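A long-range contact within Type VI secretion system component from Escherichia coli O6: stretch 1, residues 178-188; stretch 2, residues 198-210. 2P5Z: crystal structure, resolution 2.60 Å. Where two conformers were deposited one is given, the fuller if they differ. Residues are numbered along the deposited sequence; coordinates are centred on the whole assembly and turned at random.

Stretch 1, residues 178-188: LLSEVGIWFRF
Stretch 2 198-210: VIEFYDDQSGYER

Strands 185-188 and 198-202 pair antiparallel, their axes 4.7 Å apart at closest approach and their directions 152° apart. Both are extended, with phi from -81° to -149° and psi from 121° to 169°. Stretch 1 enters from a helix. G183 leaves it with positive phi (79/26), which favours glycine, and I184 (-86/143) leads into the strand.

Four backbone hydrogen bonds set the register. W185 pairs with Y202: W185 N to Y202 O and Y202 N to W185 O are both 2.8 Å. R187 pairs with E200: R187 N to E200 O is 3.0 Å and E200 N to R187 O is 2.8 Å. F186-F201 and F188-I199 are non-hydrogen-bonded pairs, with CA-CA distances of 4.3 and 4.8 Å. CA-H...O contacts supplement them, including F186 CA to E200 O at 3.2 Å.

F186, F188, I199 and F201 share one face, which is apolar. F186 is p (chi1 59°); F188, I199 and F201 are m. F186 CB lies 3.8 Å from F201 CD1, and F188 CE1 lies 3.7 Å from I199 CG1. From the helix, L179 CD1 meets the edge of the F201 ring, 3.6 Å from CE1.

W185, R187, E200 and Y202 occupy the other face. W185 (p, chi2 -87°) is buried and has the largest area covered by the other stretch, 118 Å². Y202 (m) places CB over the six-membered ring of W185, 3.8 Å from its centroid. Y208 CE1 is 3.7 Å from W185 CZ2. G207 suits this crowded turn: a CB there would clash with Y202 CG.

R187 (p, then t, t) extends NH2 to salt bridges with E200 OE1 at 3.6 Å and E209 OE2 at 3.4 Å. E200 OE1 sits over the guanidinium face, so that bridge is charge alone. The same OE1 accepts a very short 2.5 Å hydrogen bond from Y202 OH.

The contact buries 776 Å².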

ATOM      1  N   LEU A 178      -8.231 -18.521   6.674  1.00 43.47           N
ATOM      2  CA  LEU A 178      -8.378 -19.974   6.781  1.00 44.88           C
ATOM      3  C   LEU A 178      -9.403 -20.515   5.811  1.00 46.09           C
ATOM      4  O   LEU A 178      -9.143 -21.520   5.137  1.00 48.50           O
ATOM      5  CB  LEU A 178      -8.758 -20.423   8.202  1.00 47.32           C
ATOM      6  CG  LEU A 178      -7.864 -20.274   9.444  1.00 46.35           C
ATOM      7  CD1 LEU A 178      -8.434 -21.119  10.541  1.00 46.73           C
ATOM      8  CD2 LEU A 178      -6.412 -20.635   9.205  1.00 45.37           C
ATOM      9  N   LEU A 179     -10.564 -19.858   5.742  1.00 44.41           N
ATOM     10  CA  LEU A 179     -11.605 -20.260   4.798  1.00 37.86           C
ATOM     11  C   LEU A 179     -11.146 -20.119   3.347  1.00 38.28           C
ATOM     12  O   LEU A 179     -11.417 -20.990   2.519  1.00 34.74           O
ATOM     13  CB  LEU A 179     -12.857 -19.447   5.016  1.00 38.57           C
ATOM     14  CG  LEU A 179     -13.527 -19.570   6.384  1.00 41.41           C
ATOM     15  CD1 LEU A 179     -14.612 -18.518   6.462  1.00 40.20           C
ATOM     16  CD2 LEU A 179     -14.100 -20.961   6.617  1.00 36.81           C
ATOM     17  N   SER A 180     -10.412 -19.052   3.041  1.00 38.92           N
ATOM     18  CA  SER A 180     -10.038 -18.824   1.646  1.00 44.04           C
ATOM     19  C   SER A 180      -8.954 -19.772   1.145  1.00 47.29           C
ATOM     20  O   SER A 180      -8.990 -20.176  -0.028  1.00 48.17           O
ATOM     21  CB  SER A 180      -9.620 -17.380   1.393  1.00 40.06           C
ATOM     22  OG  SER A 180      -8.294 -17.168   1.829  1.00 48.93           O
ATOM     23  N   GLU A 181      -8.010 -20.118   2.029  0.50 46.35           N
ATOM     24  CA  GLU A 181      -6.892 -21.009   1.693  0.50 42.33           C
ATOM     25  C   GLU A 181      -7.408 -22.382   1.289  0.50 43.91           C
ATOM     26  O   GLU A 181      -6.801 -23.072   0.482  0.50 48.23           O
ATOM     27  CB  GLU A 181      -5.906 -21.113   2.863  0.50 37.43           C
ATOM     28  CG  GLU A 181      -4.722 -20.144   2.785  0.50 34.38           C
ATOM     29  CD  GLU A 181      -4.124 -19.777   4.142  0.50 32.90           C
ATOM     30  OE1 GLU A 181      -4.587 -20.287   5.172  0.50 29.56           O
ATOM     31  OE2 GLU A 181      -3.194 -18.945   4.180  0.50 36.56           O
ATOM     32  N   VAL A 182      -8.572 -22.731   1.816  1.00 46.61           N
ATOM     33  CA  VAL A 182      -9.198 -24.015   1.593  1.00 47.62           C
ATOM     34  C   VAL A 182     -10.435 -23.836   0.683  1.00 51.22           C
ATOM     35  O   VAL A 182     -11.084 -24.803   0.267  1.00 49.07           O
ATOM     36  CB  VAL A 182      -9.508 -24.595   2.990  1.00 48.95           C
ATOM     37  CG1 VAL A 182     -10.983 -24.702   3.263  1.00 47.46           C
ATOM     38  CG2 VAL A 182      -8.736 -25.877   3.246  1.00 47.56           C
ATOM     39  N   GLY A 183     -10.736 -22.576   0.352  1.00 52.04           N
ATOM     40  CA  GLY A 183     -11.753 -22.264  -0.646  1.00 48.35           C
ATOM     41  C   GLY A 183     -13.195 -22.358  -0.183  1.00 47.25           C
ATOM     42  O   GLY A 183     -14.090 -22.603  -0.994  1.00 48.19           O
ATOM     43  N   ILE A 184     -13.423 -22.184   1.116  1.00 44.68           N
ATOM     44  CA  ILE A 184     -14.779 -22.124   1.657  1.00 45.08           C
ATOM     45  C   ILE A 184     -15.234 -20.675   1.537  1.00 44.28           C
ATOM     46  O   ILE A 184     -14.443 -19.742   1.701  1.00 42.53           O
ATOM     47  CB  ILE A 184     -14.845 -22.595   3.152  1.00 45.82           C
ATOM     48  CG1 ILE A 184     -14.627 -24.102   3.260  1.00 46.35           C
ATOM     49  CG2 ILE A 184     -16.199 -22.291   3.812  1.00 43.66           C
ATOM     50  CD1 ILE A 184     -14.431 -24.578   4.699  1.00 42.40           C
ATOM     51  N   TRP A 185     -16.506 -20.484   1.224  1.00 45.42           N
ATOM     52  CA  TRP A 185     -17.042 -19.146   1.118  1.00 45.74           C
ATOM     53  C   TRP A 185     -18.303 -18.974   1.929  1.00 46.09           C
ATOM     54  O   TRP A 185     -18.954 -19.950   2.309  1.00 48.52           O
ATOM     55  CB  TRP A 185     -17.293 -18.764  -0.338  1.00 42.39           C
ATOM     56  CG  TRP A 185     -18.152 -19.698  -1.110  1.00 40.83           C
ATOM     57  CD1 TRP A 185     -17.743 -20.806  -1.796  1.00 42.41           C
ATOM     58  CD2 TRP A 185     -19.557 -19.586  -1.331  1.00 40.49           C
ATOM     59  NE1 TRP A 185     -18.816 -21.407  -2.414  1.00 44.26           N
ATOM     60  CE2 TRP A 185     -19.943 -20.678  -2.144  1.00 42.16           C
ATOM     61  CE3 TRP A 185     -20.534 -18.683  -0.909  1.00 42.25           C
ATOM     62  CZ2 TRP A 185     -21.263 -20.884  -2.555  1.00 42.98           C
ATOM     63  CZ3 TRP A 185     -21.861 -18.890  -1.320  1.00 43.90           C
ATOM     64  CH2 TRP A 185     -22.208 -19.982  -2.132  1.00 42.52           C
ATOM     65  N   PHE A 186     -18.643 -17.722   2.188  1.00 42.42           N
ATOM     66  CA  PHE A 186     -19.873 -17.440   2.885  1.00 44.30           C
ATOM     67  C   PHE A 186     -20.740 -16.317   2.293  1.00 48.04           C
ATOM     68  O   PHE A 186     -20.259 -15.440   1.561  1.00 45.77           O
ATOM     69  CB  PHE A 186     -19.617 -17.197   4.377  1.00 34.40           C
ATOM     70  CG  PHE A 186     -18.684 -16.061   4.679  1.00 28.55           C
ATOM     71  CD1 PHE A 186     -17.307 -16.259   4.714  1.00 26.66           C
ATOM     72  CD2 PHE A 186     -19.185 -14.801   4.988  1.00 26.86           C
ATOM     73  CE1 PHE A 186     -16.440 -15.207   5.033  1.00 29.38           C
ATOM     74  CE2 PHE A 186     -18.325 -13.733   5.307  1.00 24.75           C
ATOM     75  CZ  PHE A 186     -16.951 -13.948   5.359  1.00 28.07           C
ATOM     76  N   ARG A 187     -22.019 -16.360   2.648  1.00 48.48           N
ATOM     77  CA  ARG A 187     -22.920 -15.262   2.401  1.00 52.92           C
ATOM     78  C   ARG A 187     -23.812 -15.042   3.604  1.00 54.71           C
ATOM     79  O   ARG A 187     -23.869 -15.871   4.513  1.00 58.35           O
ATOM     80  CB  ARG A 187     -23.786 -15.535   1.175  1.00 55.77           C
ATOM     81  CG  ARG A 187     -24.839 -16.594   1.350  1.00 56.96           C
ATOM     82  CD  ARG A 187     -25.315 -17.001  -0.017  1.00 63.65           C
ATOM     83  NE  ARG A 187     -26.324 -18.046   0.025  1.00 68.77           N
ATOM     84  CZ  ARG A 187     -27.625 -17.819   0.131  1.00 70.90           C
ATOM     85  NH1 ARG A 187     -28.086 -16.570   0.210  1.00 69.31           N
ATOM     86  NH2 ARG A 187     -28.460 -18.848   0.165  1.00 73.08           N
ATOM     87  N   PHE A 188     -24.530 -13.927   3.587  1.00 51.84           N
ATOM     88  CA  PHE A 188     -25.442 -13.600   4.655  1.00 47.98           C
ATOM     89  C   PHE A 188     -26.867 -13.859   4.209  1.00 50.06           C
ATOM     90  O   PHE A 188     -27.183 -13.748   3.029  1.00 52.32           O
ATOM     91  CB  PHE A 188     -25.224 -12.164   5.096  1.00 47.73           C
ATOM     92  CG  PHE A 188     -23.903 -11.948   5.755  1.00 48.62           C
ATOM     93  CD1 PHE A 188     -23.777 -12.050   7.129  1.00 49.03           C
ATOM     94  CD2 PHE A 188     -22.774 -11.674   5.007  1.00 50.45           C
ATOM     95  CE1 PHE A 188     -22.562 -11.875   7.734  1.00 49.02           C
ATOM     96  CE2 PHE A 188     -21.548 -11.502   5.611  1.00 50.27           C
ATOM     97  CZ  PHE A 188     -21.446 -11.598   6.979  1.00 49.32           C
ATOM     98  N   VAL A 198     -27.781 -14.272   9.324  1.00 45.48           N
ATOM     99  CA  VAL A 198     -27.222 -15.603   9.501  1.00 41.13           C
ATOM    100  C   VAL A 198     -26.103 -15.789   8.474  1.00 45.73           C
ATOM    101  O   VAL A 198     -26.339 -15.602   7.274  1.00 45.91           O
ATOM    102  CB  VAL A 198     -28.316 -16.695   9.243  1.00 39.22           C
ATOM    103  CG1 VAL A 198     -27.730 -18.091   9.288  1.00 36.62           C
ATOM    104  CG2 VAL A 198     -29.496 -16.562  10.228  1.00 35.24           C
ATOM    105  N   ILE A 199     -24.897 -16.150   8.937  1.00 44.76           N
ATOM    106  CA  ILE A 199     -23.762 -16.480   8.059  1.00 41.27           C
ATOM    107  C   ILE A 199     -23.853 -17.904   7.534  1.00 43.09           C
ATOM    108  O   ILE A 199     -23.857 -18.850   8.296  1.00 49.32           O
ATOM    109  CB  ILE A 199     -22.428 -16.412   8.825  1.00 42.99           C
ATOM    110  CG1 ILE A 199     -22.307 -15.098   9.603  1.00 43.73           C
ATOM    111  CG2 ILE A 199     -21.248 -16.641   7.880  1.00 36.73           C
ATOM    112  CD1 ILE A 199     -21.234 -15.133  10.654  1.00 42.58           C
ATOM    113  N   GLU A 200     -23.898 -18.087   6.229  1.00 41.86           N
ATOM    114  CA  GLU A 200     -23.977 -19.430   5.725  1.00 38.65           C
ATOM    115  C   GLU A 200     -22.727 -19.738   4.976  1.00 42.23           C
ATOM    116  O   GLU A 200     -22.373 -19.009   4.066  1.00 49.06           O
ATOM    117  CB  GLU A 200     -25.199 -19.597   4.830  1.00 41.86           C
ATOM    118  CG  GLU A 200     -26.466 -19.062   5.477  1.00 47.42           C
ATOM    119  CD  GLU A 200     -27.704 -19.405   4.708  1.00 53.55           C
ATOM    120  OE1 GLU A 200     -27.582 -19.765   3.515  1.00 55.17           O
ATOM    121  OE2 GLU A 200     -28.801 -19.309   5.309  1.00 57.54           O
ATOM    122  N   PHE A 201     -22.067 -20.827   5.355  1.00 41.81           N
ATOM    123  CA  PHE A 201     -20.821 -21.249   4.730  1.00 38.15           C
ATOM    124  C   PHE A 201     -21.080 -22.349   3.713  1.00 40.39           C
ATOM    125  O   PHE A 201     -21.934 -23.218   3.932  1.00 41.61           O
ATOM    126  CB  PHE A 201     -19.835 -21.775   5.778  1.00 32.82           C
ATOM    127  CG  PHE A 201     -19.459 -20.769   6.856  1.00 31.99           C
ATOM    128  CD1 PHE A 201     -18.370 -19.908   6.679  1.00 31.19           C
ATOM    129  CD2 PHE A 201     -20.153 -20.723   8.058  1.00 29.24           C
ATOM    130  CE1 PHE A 201     -17.988 -19.009   7.671  1.00 27.74           C
ATOM    131  CE2 PHE A 201     -19.781 -19.824   9.056  1.00 32.04           C
ATOM    132  CZ  PHE A 201     -18.683 -18.962   8.857  1.00 30.82           C
ATOM    133  N   TYR A 202     -20.344 -22.315   2.600  1.00 41.03           N
ATOM    134  CA  TYR A 202     -20.457 -23.326   1.547  1.00 41.40           C
ATOM    135  C   TYR A 202     -19.107 -23.485   0.876  1.00 44.12           C
ATOM    136  O   TYR A 202     -18.272 -22.579   0.950  1.00 40.44           O
ATOM    137  CB  TYR A 202     -21.436 -22.897   0.448  1.00 46.15           C
ATOM    138  CG  TYR A 202     -22.828 -22.559   0.893  1.00 46.55           C
ATOM    139  CD1 TYR A 202     -23.771 -23.558   1.118  1.00 46.87           C
ATOM    140  CD2 TYR A 202     -23.201 -21.244   1.096  1.00 44.85           C
ATOM    141  CE1 TYR A 202     -25.053 -23.251   1.504  1.00 46.31           C
ATOM    142  CE2 TYR A 202     -24.468 -20.928   1.501  1.00 47.02           C
ATOM    143  CZ  TYR A 202     -25.393 -21.932   1.701  1.00 48.35           C
ATOM    144  OH  TYR A 202     -26.659 -21.610   2.127  1.00 49.69           O
ATOM    145  N   ASP A 203     -18.924 -24.613   0.190  1.00 46.63           N
ATOM    146  CA  ASP A 203     -17.717 -24.877  -0.575  1.00 51.32           C
ATOM    147  C   ASP A 203     -17.941 -25.283  -2.036  1.00 53.13           C
ATOM    148  O   ASP A 203     -16.968 -25.511  -2.782  1.00 47.39           O
ATOM    149  CB  ASP A 203     -16.789 -25.872   0.146  1.00 56.10           C
ATOM    150  CG  ASP A 203     -17.451 -27.218   0.489  1.00 61.28           C
ATOM    151  OD1 ASP A 203     -18.366 -27.684  -0.221  1.00 61.47           O
ATOM    152  OD2 ASP A 203     -17.003 -27.846   1.485  1.00 63.98           O
ATOM    153  N   ASP A 204     -19.204 -25.373  -2.449  1.00 55.03           N
ATOM    154  CA  ASP A 204     -19.501 -25.694  -3.848  1.00 61.73           C
ATOM    155  C   ASP A 204     -20.760 -25.029  -4.404  1.00 64.79           C
ATOM    156  O   ASP A 204     -21.500 -24.348  -3.682  1.00 68.13           O
ATOM    157  CB  ASP A 204     -19.567 -27.215  -4.065  1.00 62.63           C
ATOM    158  CG  ASP A 204     -20.873 -27.827  -3.581  1.00 66.13           C
ATOM    159  OD1 ASP A 204     -21.498 -27.307  -2.622  1.00 67.37           O
ATOM    160  OD2 ASP A 204     -21.278 -28.850  -4.162  1.00 68.24           O
ATOM    161  N   GLN A 205     -21.009 -25.296  -5.684  1.00 66.91           N
ATOM    162  CA  GLN A 205     -22.159 -24.782  -6.431  1.00 69.31           C
ATOM    163  C   GLN A 205     -23.554 -25.128  -5.884  1.00 70.26           C
ATOM    164  O   GLN A 205     -24.535 -24.478  -6.231  1.00 74.48           O
ATOM    165  CB  GLN A 205     -22.019 -25.202  -7.886  1.00 67.93           C
ATOM    166  CG  GLN A 205     -20.933 -26.227  -8.069  1.00 71.15           C
ATOM    167  CD  GLN A 205     -19.972 -25.850  -9.163  1.00 72.98           C
ATOM    168  OE1 GLN A 205     -18.773 -26.091  -9.063  1.00 74.39           O
ATOM    169  NE2 GLN A 205     -20.493 -25.251 -10.223  1.00 75.55           N
ATOM    170  N   SER A 206     -23.641 -26.119  -5.002  1.00 70.75           N
ATOM    171  CA  SER A 206     -24.907 -26.454  -4.364  1.00 69.95           C
ATOM    172  C   SER A 206     -25.277 -25.458  -3.258  1.00 68.01           C
ATOM    173  O   SER A 206     -26.317 -25.578  -2.614  1.00 65.26           O
ATOM    174  CB  SER A 206     -24.866 -27.879  -3.818  1.00 72.51           C
ATOM    175  OG  SER A 206     -23.945 -27.976  -2.747  1.00 76.54           O
ATOM    176  N   GLY A 207     -24.424 -24.466  -3.040  1.00 68.13           N
ATOM    177  CA  GLY A 207     -24.741 -23.410  -2.098  1.00 66.15           C
ATOM    178  C   GLY A 207     -25.424 -22.225  -2.731  1.00 66.14           C
ATOM    179  O   GLY A 207     -25.927 -21.341  -2.031  1.00 67.20           O
ATOM    180  N   TYR A 208     -25.437 -22.220  -4.063  1.00 65.67           N
ATOM    181  CA  TYR A 208     -26.012 -21.135  -4.845  1.00 63.97           C
ATOM    182  C   TYR A 208     -27.522 -21.170  -4.710  1.00 66.83           C
ATOM    183  O   TYR A 208     -28.118 -22.237  -4.608  1.00 67.92           O
ATOM    184  CB  TYR A 208     -25.673 -21.284  -6.329  1.00 59.53           C
ATOM    185  CG  TYR A 208     -24.204 -21.283  -6.717  1.00 57.50           C
ATOM    186  CD1 TYR A 208     -23.203 -20.907  -5.829  1.00 55.99           C
ATOM    187  CD2 TYR A 208     -23.829 -21.618  -8.016  1.00 56.23           C
ATOM    188  CE1 TYR A 208     -21.864 -20.901  -6.224  1.00 56.84           C
ATOM    189  CE2 TYR A 208     -22.500 -21.602  -8.427  1.00 53.16           C
ATOM    190  CZ  TYR A 208     -21.521 -21.245  -7.532  1.00 57.58           C
ATOM    191  OH  TYR A 208     -20.201 -21.239  -7.946  1.00 59.03           O
ATOM    192  N   GLU A 209     -28.146 -20.004  -4.697  1.00 72.03           N
ATOM    193  CA  GLU A 209     -29.590 -19.960  -4.624  1.00 77.18           C
ATOM    194  C   GLU A 209     -30.204 -19.775  -6.013  1.00 81.38           C
ATOM    195  O   GLU A 209     -29.885 -18.829  -6.733  1.00 82.21           O
ATOM    196  CB  GLU A 209     -30.045 -18.873  -3.665  1.00 77.11           C
ATOM    197  CG  GLU A 209     -31.517 -18.953  -3.344  1.00 81.01           C
ATOM    198  CD  GLU A 209     -31.945 -17.891  -2.367  1.00 82.99           C
ATOM    199  OE1 GLU A 209     -33.118 -17.462  -2.446  1.00 84.02           O
ATOM    200  OE2 GLU A 209     -31.104 -17.480  -1.534  1.00 82.77           O
ATOM    201  N   ARG A 210     -31.080 -20.704  -6.376  1.00 86.38           N
ATOM    202  CA  ARG A 210     -31.741 -20.707  -7.679  1.00 89.71           C
ATOM    203  C   ARG A 210     -33.237 -20.406  -7.501  1.00 91.11           C
ATOM    204  O   ARG A 210     -33.832 -20.807  -6.502  1.00 91.77           O
ATOM    205  CB  ARG A 210     -31.527 -22.068  -8.353  1.00 90.84           C
ATOM    206  CG  ARG A 210     -30.123 -22.267  -8.893  1.00 92.74           C
ATOM    207  CD  ARG A 210     -29.738 -23.738  -8.896  1.00 96.14           C
ATOM    208  NE  ARG A 210     -28.820 -24.052  -9.991  1.00 99.55           N
ATOM    209  CZ  ARG A 210     -29.181 -24.645 -11.129  1.00100.09           C
ATOM    210  NH1 ARG A 210     -30.445 -25.006 -11.329  1.00 99.67           N
ATOM    211  NH2 ARG A 210     -28.274 -24.888 -12.069  1.00 99.37           N
TER